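PDB 3MVG: ribosome inactivating type 1 protein from Iris hollandica, which is a type 1, single-chain member of the plant ribosome-inactivating protein family, in which a mixed beta-sheet packs against a cluster of helices. Local coordinates for residues N25-G30 with L244-R249; L50-F55 with Q157-T162; I62-N67 with A71-Y76; A130-T135 with L152-Q157. All coordinates share one frame; numbering follows the deposited sequence. Where two conformers were deposited one is given.

Interaction 1: residues N25-G30 with L244-R249; sequences NRLSSG and LALLLR
Ser29 and Arg249 mark the nearest approach of the two backbones, and even there the CA atoms stay 9.7 Å apart, so the side chains have to bridge the gap. Segment 25-30 is the close of helix 13-27: Ser28 is the first residue to leave helical angles. Its OG takes the backbone N of Gly30 at 2.9 Å (161° at the hydrogen), an ST turn just after the helix. Gly30 then sits at positive phi. Opposite, 244-249 runs largely extended from Leu246 onward, without being a regular strand. Two separate touches join the segments. In the buried part, Leu27 CD1 meets Leu246 CD1 at 3.9 Å, the two side chains crossing at about a right angle with a single methyl each at the meeting point. Nearer the surface, the edge of the Arg249 guanidinium faces Ser29, with OG close to its plane and 3.2 Å from NH2. The arginine chain leaves its backbone extended and bends at chi3 (-64°), which turns the flat group toward the serine. Both polar ends have firmer partners on the run after strand 36-37: Ser29 OG bonds to Leu38 O and also takes the backbone N of Thr31, and Arg249 NE bonds to Leu39 O. The backbone of Leu247 also pairs with Pro37 and Leu39. A sulfate ion lies near the Ser29 side chain. The chemistry implies a tie of the C-terminal tail to the first long helix that is greasy inside and polar outside, with the carbonyls of Leu38 and Leu39 accepting from the two segments in turn.

Interaction 2: residues L50-F55 with Q157-T162; sequences LFVRLF and QLVSET
Within 157-162, Val159 alone reaches segment 50-55, and it does so with both methyls. Its CG1 lies 4.3 Å from Val52 CG1, while its CG2 lies 4.3 Å from Leu54 CD1. With chi1 at 175°, CG1 stands anti to the backbone N and CG2 beside it, and this spread lets one valine straddle two residues that share a face of strand 49-55. The nearest backbone approach is between the CA atoms of Val52 and Val159, 8.7 Å apart, and helix 13-27 completes the apolar layer: Phe19 packs on Val52, and Leu23 on both Val159 and Leu50. This is the layering of the ribosome-inactivating protein fold, in which a long helix, here 146-164, runs through the middle of the molecule against the mixed sheet. The contact itself is purely apolar; the strand's backbone bonds go to its sheet neighbours, and the helix is bonded within itself and to other parts of the fold. The helix widens at 157-161 into a pi-type turn, so that Thr162 N reaches back to Gln157 O at 3.3 Å, five residues earlier. Within that turn Val159 departs from regular helical angles. Leu158 O is bonded to the hydroxyl of Tyr16. Away from the strand, Ser160 OG bonds to Ala71 O, and Glu161 OE2 to the hydroxyl of Tyr108. Charge appears on the far face of the strand, where Arg53 NE makes a salt bridge to Glu5.

Interaction 3: residues I62-N67 with A71-Y76; sequences ITLVLN and AYVVAY
Val65 lies at the apolar centre of this hairpin, with a methyl for each of two residues across from it. Chi1 of -176° sets CG1 anti to the backbone N, where it meets Val74 CG2 at 3.7 Å; CG2 rests 4.0 Å from Ala75 CB. On the other face Val73 CG2 touches two leucines that lie side by side, 4.1 Å from both Leu64 CD1 and Leu66 CD1. Tyr95 of helix 92-95 covers the Val65 and Ala75 face, while Ile156 of helix 146-164 packs on Val73. Leu64 also lays CD2 against the CB of Tyr76, whose ring leads away from the strand. Between these layers run the backbone bonds of antiparallel strands 61-67 and 72-78. Val65 N comes to Ala75 O from above the carbonyl plane at 2.8 Å, whereas Val74 N meets Val65 O almost head-on at 2.8 Å, and the register slips by one residue: a beta bulge. Closer to the turn, Asn67 N bonds to Tyr72 O at 2.9 Å, and Ala71 N makes a weak, bent bond (123°) to Asn67 O at 2.7 Å. Ala71, with positive phi, and Tyr72 both face Asn67, a G1 bulge. The Asn67 amide works at the edge, OD1 taking Val69 N in the turn and ND2 reaching Gln42. Despite the slip, Val65 keeps both its N and its O bonded across the hairpin, and the apolar cover on both faces probably shields these bonds from water.

Interaction 4: residues A130-T135 with L152-Q157; sequences ATAITT and LIVLIQ. Unlike the reference sequence in segment 130-135: Thr134 (reference Ser).
Ala132 is the small bump of this crossing: its CB drops into the hollow between Val154 and Leu155. The methyl sits 3.8 Å from Leu155 CG, with Val154 CG1 at 4.0 Å from the same CB on the other flank. Because the alanine is so short, its CA comes within 6.7 Å of Val154 CA, the nearest backbone approach of the pair. The larger bump comes the other way. Leu155, with CG anti to its carbonyl carbon (chi1 -64°), pushes its forked end against helix 126-138, CD2 meeting Ile133 CG1 at 4.2 Å. Leu129 and Leu136 touch the same leucine, so it enters a hollow lined by Leu129, Ala132, Ile133 and Leu136, resembling a knob in a hole. The axes of segments 130-135 and 152-157 pass 8.9 Å apart with their directions 125° from one another; they belong to helix 126-138 and the long helix 146-164, in the helical part of the fold. Ser151 extends the bed under Ala132, and Pro128 adds to the packing on Val154. Thr135 and Gln157 turn a polar atom back onto their own helix. Thr135 OG1 bonds to Thr131 O at 2.8 Å, from the face of that carbonyl opposite to the one used by Thr135 N. Gln157 does likewise: its NE2 gives to Ile153 O at 3.2 Å, with the carbonyl near the plane of the amide, while OE1 is held by Gln198. Thr134, which differs from the reference sequence, bonds through its hydroxyl to Asp56.

Interaction 1 joins sequence near the two ends of the chain, and the other three are nested within the loop it closes; interactions 3 and 4 follow one another inside interaction 2. Strands 49-55 and 61-67 are sheet neighbours, tying interactions 2 and 3, whose centres lie about 7 Å apart, while helix 146-164 serves interactions 2 and 4. Leu54 and Ile62 reach the helix pair of interaction 4. Leu27 packs on Leu50, joining interactions 1 and 2; Ala71, at the hairpin turn, packs on Leu27 and Leu246, linking interaction 3 to interaction 1. The centres of interactions 1 and 4 are about 23 Å apart, on opposite sides of the chain's centre, with interactions 2 and 3 between them.

Interaction 1: residues N25-G30 with L244-R249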
# COMPACT_ATOMS: atom_id res chain seq x y z
N ASN A 25 4.77 -15.62 -2.90
CA ASN A 25 5.32 -16.42 -4.00
C ASN A 25 5.44 -17.90 -3.66
O ASN A 25 5.24 -18.76 -4.52
CB ASN A 25 6.68 -15.85 -4.44
CG ASN A 25 6.56 -14.50 -5.12
OD1 ASN A 25 5.48 -14.06 -5.50
ND2 ASN A 25 7.69 -13.83 -5.27
N ARG A 26 5.74 -18.20 -2.40
CA ARG A 26 5.83 -19.59 -1.94
C ARG A 26 4.47 -20.20 -1.61
O ARG A 26 4.27 -21.40 -1.77
CB ARG A 26 6.76 -19.71 -0.73
CG ARG A 26 8.21 -19.22 -0.95
CD ARG A 26 9.06 -20.11 -1.87
NE ARG A 26 8.69 -19.99 -3.28
CZ ARG A 26 8.99 -18.96 -4.06
NH1 ARG A 26 9.70 -17.94 -3.58
NH2 ARG A 26 8.59 -18.95 -5.33
N LEU A 27 3.54 -19.38 -1.10
CA LEU A 27 2.18 -19.84 -0.83
C LEU A 27 1.45 -20.20 -2.12
O LEU A 27 0.78 -21.22 -2.20
CB LEU A 27 1.39 -18.76 -0.09
CG LEU A 27 1.79 -18.54 1.37
CD1 LEU A 27 1.16 -17.26 1.85
CD2 LEU A 27 1.34 -19.71 2.25
N SER A 28 1.60 -19.34 -3.12
CA SER A 28 0.91 -19.46 -4.39
C SER A 28 1.12 -20.82 -5.07
O SER A 28 2.19 -21.41 -4.99
CB SER A 28 1.45 -18.38 -5.31
OG SER A 28 0.88 -18.50 -6.60
N SER A 29 0.07 -21.28 -5.75
CA SER A 29 0.16 -22.46 -6.61
C SER A 29 0.84 -22.16 -7.93
O SER A 29 1.09 -23.07 -8.71
CB SER A 29 -1.23 -23.01 -6.90
OG SER A 29 -1.90 -22.20 -7.85
N GLY A 30 1.07 -20.88 -8.23
CA GLY A 30 1.59 -20.49 -9.54
C GLY A 30 0.50 -20.08 -10.51
O GLY A 30 0.73 -19.22 -11.37
N LEU A 244 -6.70 -7.39 -2.71
CA LEU A 244 -6.80 -8.84 -2.64
C LEU A 244 -5.61 -9.45 -3.37
O LEU A 244 -5.39 -9.16 -4.55
CB LEU A 244 -8.13 -9.31 -3.24
CG LEU A 244 -8.39 -10.81 -3.24
CD1 LEU A 244 -8.46 -11.36 -1.83
CD2 LEU A 244 -9.69 -11.08 -3.99
N ALA A 245 -4.84 -10.28 -2.67
CA ALA A 245 -3.50 -10.64 -3.13
C ALA A 245 -3.23 -12.12 -3.21
O ALA A 245 -2.20 -12.54 -3.74
CB ALA A 245 -2.44 -9.96 -2.25
N LEU A 246 -4.14 -12.91 -2.64
CA LEU A 246 -4.13 -14.37 -2.72
C LEU A 246 -5.57 -14.81 -2.77
O LEU A 246 -6.41 -14.22 -2.09
CB LEU A 246 -3.48 -15.00 -1.48
CG LEU A 246 -2.02 -14.68 -1.16
CD1 LEU A 246 -1.66 -15.21 0.21
CD2 LEU A 246 -1.11 -15.25 -2.23
N LEU A 247 -5.85 -15.86 -3.54
CA LEU A 247 -7.21 -16.37 -3.65
C LEU A 247 -7.35 -17.75 -3.04
O LEU A 247 -6.60 -18.67 -3.39
CB LEU A 247 -7.65 -16.47 -5.12
CG LEU A 247 -7.57 -15.21 -5.97
CD1 LEU A 247 -7.85 -15.59 -7.41
CD2 LEU A 247 -8.53 -14.14 -5.50
N LEU A 248 -8.31 -17.89 -2.13
CA LEU A 248 -8.71 -19.22 -1.65
C LEU A 248 -9.35 -19.98 -2.81
O LEU A 248 -10.35 -19.52 -3.36
CB LEU A 248 -9.69 -19.09 -0.48
CG LEU A 248 -10.15 -20.41 0.14
CD1 LEU A 248 -8.98 -21.10 0.85
CD2 LEU A 248 -11.27 -20.14 1.11
N ARG A 249 -8.78 -21.12 -3.19
CA ARG A 249 -9.29 -21.85 -4.35
C ARG A 249 -10.72 -22.33 -4.09
O ARG A 249 -11.02 -22.95 -3.06
CB ARG A 249 -8.37 -23.02 -4.71
CG ARG A 249 -8.75 -23.74 -6.01
CD ARG A 249 -7.76 -24.84 -6.35
NE ARG A 249 -6.44 -24.28 -6.61
CZ ARG A 249 -5.54 -24.77 -7.45
NH1 ARG A 249 -5.80 -25.88 -8.15
NH2 ARG A 249 -4.38 -24.15 -7.61

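Interaction 2: residues L50-F55 with Q157-T162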
# COMPACT_ATOMS: atom_id res chain seq x y z
N LEU A 50 4.12 -24.58 4.73
CA LEU A 50 5.18 -23.60 4.60
C LEU A 50 5.56 -23.14 6.00
O LEU A 50 4.69 -22.92 6.84
CB LEU A 50 4.69 -22.42 3.75
CG LEU A 50 5.73 -21.36 3.41
CD1 LEU A 50 6.80 -21.91 2.49
CD2 LEU A 50 5.04 -20.19 2.75
N PHE A 51 6.85 -23.01 6.26
CA PHE A 51 7.34 -22.50 7.53
C PHE A 51 7.68 -21.02 7.39
O PHE A 51 8.29 -20.61 6.40
CB PHE A 51 8.60 -23.24 7.97
CG PHE A 51 8.37 -24.62 8.56
CD1 PHE A 51 9.46 -25.34 9.05
CD2 PHE A 51 7.10 -25.20 8.66
CE1 PHE A 51 9.30 -26.61 9.61
CE2 PHE A 51 6.94 -26.48 9.22
CZ PHE A 51 8.04 -27.18 9.70
N VAL A 52 7.33 -20.24 8.41
CA VAL A 52 7.64 -18.82 8.46
C VAL A 52 8.39 -18.59 9.77
O VAL A 52 7.79 -18.62 10.84
CB VAL A 52 6.37 -17.94 8.39
CG1 VAL A 52 6.74 -16.46 8.49
CG2 VAL A 52 5.64 -18.19 7.10
N ARG A 53 9.70 -18.41 9.67
CA ARG A 53 10.52 -18.23 10.85
C ARG A 53 10.66 -16.75 11.17
O ARG A 53 11.12 -15.96 10.34
CB ARG A 53 11.89 -18.90 10.68
CG ARG A 53 12.71 -18.89 11.98
CD ARG A 53 13.78 -19.98 12.05
NE ARG A 53 14.57 -20.09 10.83
CZ ARG A 53 14.64 -21.18 10.08
NH1 ARG A 53 15.39 -21.18 8.98
NH2 ARG A 53 13.97 -22.27 10.41
N LEU A 54 10.24 -16.38 12.38
CA LEU A 54 10.19 -14.99 12.81
C LEU A 54 11.11 -14.77 13.98
O LEU A 54 11.11 -15.56 14.92
CB LEU A 54 8.77 -14.63 13.23
CG LEU A 54 7.66 -14.82 12.20
CD1 LEU A 54 6.32 -14.56 12.85
CD2 LEU A 54 7.87 -13.89 11.03
N PHE A 55 11.87 -13.68 13.95
CA PHE A 55 12.88 -13.37 14.97
C PHE A 55 12.53 -12.09 15.72
O PHE A 55 12.23 -11.07 15.10
CB PHE A 55 14.26 -13.21 14.33
CG PHE A 55 14.81 -14.48 13.72
CD1 PHE A 55 14.38 -14.94 12.49
CD2 PHE A 55 15.82 -15.20 14.38
CE1 PHE A 55 14.91 -16.09 11.92
CE2 PHE A 55 16.36 -16.36 13.82
CZ PHE A 55 15.90 -16.81 12.59
N GLN A 157 -2.53 -11.72 11.92
CA GLN A 157 -2.85 -10.52 11.16
C GLN A 157 -1.66 -9.96 10.41
O GLN A 157 -1.81 -9.49 9.29
CB GLN A 157 -3.49 -9.47 12.05
CG GLN A 157 -4.87 -9.85 12.52
CD GLN A 157 -5.49 -8.77 13.34
OE1 GLN A 157 -6.31 -7.99 12.86
NE2 GLN A 157 -5.07 -8.68 14.59
N LEU A 158 -0.47 -10.01 11.00
CA LEU A 158 0.72 -9.41 10.39
C LEU A 158 1.45 -10.32 9.41
O LEU A 158 2.37 -9.87 8.72
CB LEU A 158 1.67 -8.86 11.46
CG LEU A 158 1.07 -7.73 12.30
CD1 LEU A 158 2.02 -7.34 13.41
CD2 LEU A 158 0.76 -6.53 11.43
N VAL A 159 1.03 -11.58 9.33
CA VAL A 159 1.61 -12.53 8.39
C VAL A 159 0.54 -13.02 7.40
O VAL A 159 0.64 -12.74 6.21
CB VAL A 159 2.30 -13.72 9.12
CG1 VAL A 159 2.77 -14.75 8.12
CG2 VAL A 159 3.46 -13.21 9.97
N SER A 160 -0.49 -13.71 7.89
CA SER A 160 -1.53 -14.26 7.01
C SER A 160 -2.42 -13.18 6.38
O SER A 160 -2.68 -13.20 5.18
CB SER A 160 -2.40 -15.26 7.76
OG SER A 160 -1.64 -16.36 8.24
N GLU A 161 -2.92 -12.26 7.20
CA GLU A 161 -3.89 -11.29 6.68
C GLU A 161 -3.25 -10.28 5.74
O GLU A 161 -3.87 -9.88 4.75
CB GLU A 161 -4.66 -10.58 7.79
CG GLU A 161 -5.46 -11.51 8.72
CD GLU A 161 -6.67 -12.18 8.08
OE1 GLU A 161 -6.89 -12.04 6.86
OE2 GLU A 161 -7.40 -12.86 8.83
N THR A 162 -2.04 -9.84 6.06
CA THR A 162 -1.29 -8.95 5.16
C THR A 162 -0.86 -9.67 3.87
O THR A 162 -0.84 -9.06 2.80
CB THR A 162 -0.07 -8.37 5.87
OG1 THR A 162 0.66 -9.46 6.43
CG2 THR A 162 -0.47 -7.39 6.97

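Interaction 3: residues I62-N67 with A71-Y76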
# COMPACT_ATOMS: atom_id res chain seq x y z
N ILE A 62 10.64 -18.00 16.54
CA ILE A 62 9.56 -19.00 16.53
C ILE A 62 9.18 -19.24 15.08
O ILE A 62 9.30 -18.32 14.26
CB ILE A 62 8.31 -18.59 17.38
CG1 ILE A 62 7.57 -17.39 16.78
CG2 ILE A 62 8.70 -18.34 18.82
CD1 ILE A 62 6.42 -17.77 15.89
N THR A 63 8.76 -20.46 14.75
CA THR A 63 8.40 -20.80 13.39
C THR A 63 6.92 -21.06 13.28
O THR A 63 6.42 -22.02 13.87
CB THR A 63 9.18 -22.02 12.89
OG1 THR A 63 10.59 -21.75 13.00
CG2 THR A 63 8.84 -22.34 11.43
N LEU A 64 6.22 -20.22 12.54
CA LEU A 64 4.82 -20.49 12.23
C LEU A 64 4.74 -21.54 11.14
O LEU A 64 5.56 -21.57 10.22
CB LEU A 64 4.13 -19.23 11.72
CG LEU A 64 4.10 -18.00 12.63
CD1 LEU A 64 3.44 -16.84 11.89
CD2 LEU A 64 3.36 -18.30 13.92
N VAL A 65 3.74 -22.42 11.25
CA VAL A 65 3.45 -23.37 10.19
C VAL A 65 2.18 -22.89 9.51
O VAL A 65 1.14 -22.75 10.16
CB VAL A 65 3.25 -24.80 10.74
CG1 VAL A 65 3.04 -25.79 9.59
CG2 VAL A 65 4.45 -25.20 11.60
N LEU A 66 2.29 -22.59 8.22
CA LEU A 66 1.13 -22.18 7.44
C LEU A 66 0.68 -23.32 6.54
O LEU A 66 1.49 -24.13 6.09
CB LEU A 66 1.44 -20.94 6.61
CG LEU A 66 1.31 -19.60 7.34
CD1 LEU A 66 2.30 -19.49 8.50
CD2 LEU A 66 1.48 -18.44 6.36
N ASN A 67 -0.62 -23.38 6.32
CA ASN A 67 -1.20 -24.22 5.30
C ASN A 67 -1.24 -23.37 4.03
O ASN A 67 -1.87 -22.31 4.00
CB ASN A 67 -2.59 -24.66 5.73
CG ASN A 67 -3.28 -25.57 4.73
OD1 ASN A 67 -2.74 -25.87 3.66
ND2 ASN A 67 -4.47 -26.03 5.08
N ALA A 71 -3.27 -20.03 3.42
CA ALA A 71 -2.28 -19.06 3.93
C ALA A 71 -2.39 -18.82 5.44
O ALA A 71 -1.91 -17.79 5.93
CB ALA A 71 -2.36 -17.74 3.16
N TYR A 72 -2.97 -19.76 6.16
CA TYR A 72 -3.28 -19.56 7.58
C TYR A 72 -2.44 -20.43 8.50
O TYR A 72 -1.96 -21.50 8.14
CB TYR A 72 -4.77 -19.84 7.82
CG TYR A 72 -5.38 -19.06 8.96
CD1 TYR A 72 -5.66 -19.67 10.19
CD2 TYR A 72 -5.70 -17.72 8.80
CE1 TYR A 72 -6.25 -18.95 11.23
CE2 TYR A 72 -6.31 -16.99 9.82
CZ TYR A 72 -6.57 -17.61 11.03
OH TYR A 72 -7.16 -16.88 12.04
N VAL A 73 -2.28 -19.96 9.73
CA VAL A 73 -1.46 -20.64 10.74
C VAL A 73 -2.17 -21.89 11.25
O VAL A 73 -3.35 -21.82 11.60
CB VAL A 73 -1.15 -19.68 11.92
CG1 VAL A 73 -0.42 -20.40 13.04
CG2 VAL A 73 -0.32 -18.49 11.44
N VAL A 74 -1.44 -23.01 11.32
CA VAL A 74 -1.97 -24.26 11.88
C VAL A 74 -1.20 -24.73 13.12
O VAL A 74 -1.68 -25.56 13.90
CB VAL A 74 -2.00 -25.42 10.84
CG1 VAL A 74 -2.86 -25.04 9.62
CG2 VAL A 74 -0.59 -25.84 10.41
N ALA A 75 -0.00 -24.18 13.32
CA ALA A 75 0.89 -24.61 14.39
C ALA A 75 2.04 -23.63 14.49
O ALA A 75 2.23 -22.80 13.60
CB ALA A 75 1.42 -26.00 14.10
N TYR A 76 2.82 -23.73 15.56
CA TYR A 76 4.08 -23.00 15.61
C TYR A 76 5.10 -23.80 16.40
O TYR A 76 4.73 -24.63 17.24
CB TYR A 76 3.91 -21.57 16.17
CG TYR A 76 3.62 -21.52 17.65
CD1 TYR A 76 2.32 -21.51 18.12
CD2 TYR A 76 4.67 -21.48 18.58
CE1 TYR A 76 2.05 -21.48 19.49
CE2 TYR A 76 4.41 -21.46 19.94
CZ TYR A 76 3.10 -21.46 20.39
OH TYR A 76 2.81 -21.44 21.73

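Interaction 4: residues A130-T135 with L152-Q157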
# COMPACT_ATOMS: atom_id res chain seq x y z
N ALA A 130 7.23 -8.10 17.46
CA ALA A 130 8.36 -8.58 18.28
C ALA A 130 7.89 -9.15 19.61
O ALA A 130 8.33 -10.23 20.01
CB ALA A 130 9.36 -7.46 18.50
N THR A 131 6.97 -8.47 20.27
CA THR A 131 6.45 -8.93 21.55
C THR A 131 5.73 -10.27 21.42
O THR A 131 5.88 -11.16 22.26
CB THR A 131 5.56 -7.87 22.17
OG1 THR A 131 6.37 -6.72 22.47
CG2 THR A 131 4.90 -8.37 23.46
N ALA A 132 4.96 -10.43 20.34
CA ALA A 132 4.25 -11.68 20.09
C ALA A 132 5.23 -12.83 19.88
O ALA A 132 5.03 -13.93 20.40
CB ALA A 132 3.30 -11.52 18.90
N ILE A 133 6.30 -12.58 19.12
CA ILE A 133 7.33 -13.59 18.93
C ILE A 133 7.96 -13.99 20.26
O ILE A 133 8.09 -15.17 20.56
CB ILE A 133 8.43 -13.12 17.96
CG1 ILE A 133 7.86 -12.86 16.56
CG2 ILE A 133 9.57 -14.14 17.90
CD1 ILE A 133 8.79 -11.96 15.72
N THR A 134 8.36 -12.99 21.05
CA THR A 134 8.99 -13.26 22.35
C THR A 134 8.06 -14.06 23.26
O THR A 134 8.50 -14.99 23.94
CB THR A 134 9.39 -11.96 23.06
OG1 THR A 134 10.35 -11.26 22.26
CG2 THR A 134 10.03 -12.24 24.39
N THR A 135 6.79 -13.69 23.26
CA THR A 135 5.80 -14.34 24.11
C THR A 135 5.66 -15.81 23.75
O THR A 135 5.71 -16.68 24.63
CB THR A 135 4.45 -13.62 24.04
OG1 THR A 135 4.62 -12.27 24.49
CG2 THR A 135 3.42 -14.29 24.93
N LEU A 152 -0.94 -14.92 18.88
CA LEU A 152 -1.37 -15.45 17.59
C LEU A 152 -2.29 -14.49 16.84
O LEU A 152 -2.20 -14.38 15.62
CB LEU A 152 -2.02 -16.82 17.75
CG LEU A 152 -1.05 -17.97 18.01
CD1 LEU A 152 -1.82 -19.21 18.43
CD2 LEU A 152 -0.16 -18.26 16.80
N ILE A 153 -3.13 -13.75 17.55
CA ILE A 153 -3.95 -12.72 16.91
C ILE A 153 -3.05 -11.70 16.19
O ILE A 153 -3.33 -11.31 15.05
CB ILE A 153 -4.86 -12.01 17.94
CG1 ILE A 153 -5.98 -12.97 18.35
CG2 ILE A 153 -5.45 -10.73 17.36
CD1 ILE A 153 -6.79 -12.51 19.56
N VAL A 154 -1.99 -11.27 16.87
CA VAL A 154 -1.04 -10.32 16.29
C VAL A 154 -0.33 -10.93 15.08
O VAL A 154 -0.30 -10.34 13.99
CB VAL A 154 -0.00 -9.85 17.35
CG1 VAL A 154 1.09 -8.99 16.71
CG2 VAL A 154 -0.70 -9.06 18.46
N LEU A 155 0.21 -12.13 15.25
CA LEU A 155 1.01 -12.76 14.19
C LEU A 155 0.19 -13.17 12.97
O LEU A 155 0.62 -12.97 11.84
CB LEU A 155 1.80 -13.95 14.73
CG LEU A 155 2.84 -13.55 15.78
CD1 LEU A 155 3.54 -14.77 16.35
CD2 LEU A 155 3.86 -12.52 15.27
N ILE A 156 -1.00 -13.72 13.20
CA ILE A 156 -1.90 -14.07 12.11
C ILE A 156 -2.22 -12.83 11.27
O ILE A 156 -2.17 -12.88 10.04
CB ILE A 156 -3.17 -14.77 12.62
CG1 ILE A 156 -2.81 -16.18 13.10
CG2 ILE A 156 -4.24 -14.80 11.52
CD1 ILE A 156 -3.87 -16.85 13.97
N GLN A 157 -2.53 -11.72 11.92
CA GLN A 157 -2.85 -10.52 11.16
C GLN A 157 -1.66 -9.96 10.41
O GLN A 157 -1.81 -9.49 9.29
CB GLN A 157 -3.49 -9.47 12.05
CG GLN A 157 -4.87 -9.85 12.52
CD GLN A 157 -5.49 -8.77 13.34
OE1 GLN A 157 -6.31 -7.99 12.86
NE2 GLN A 157 -5.07 -8.68 14.59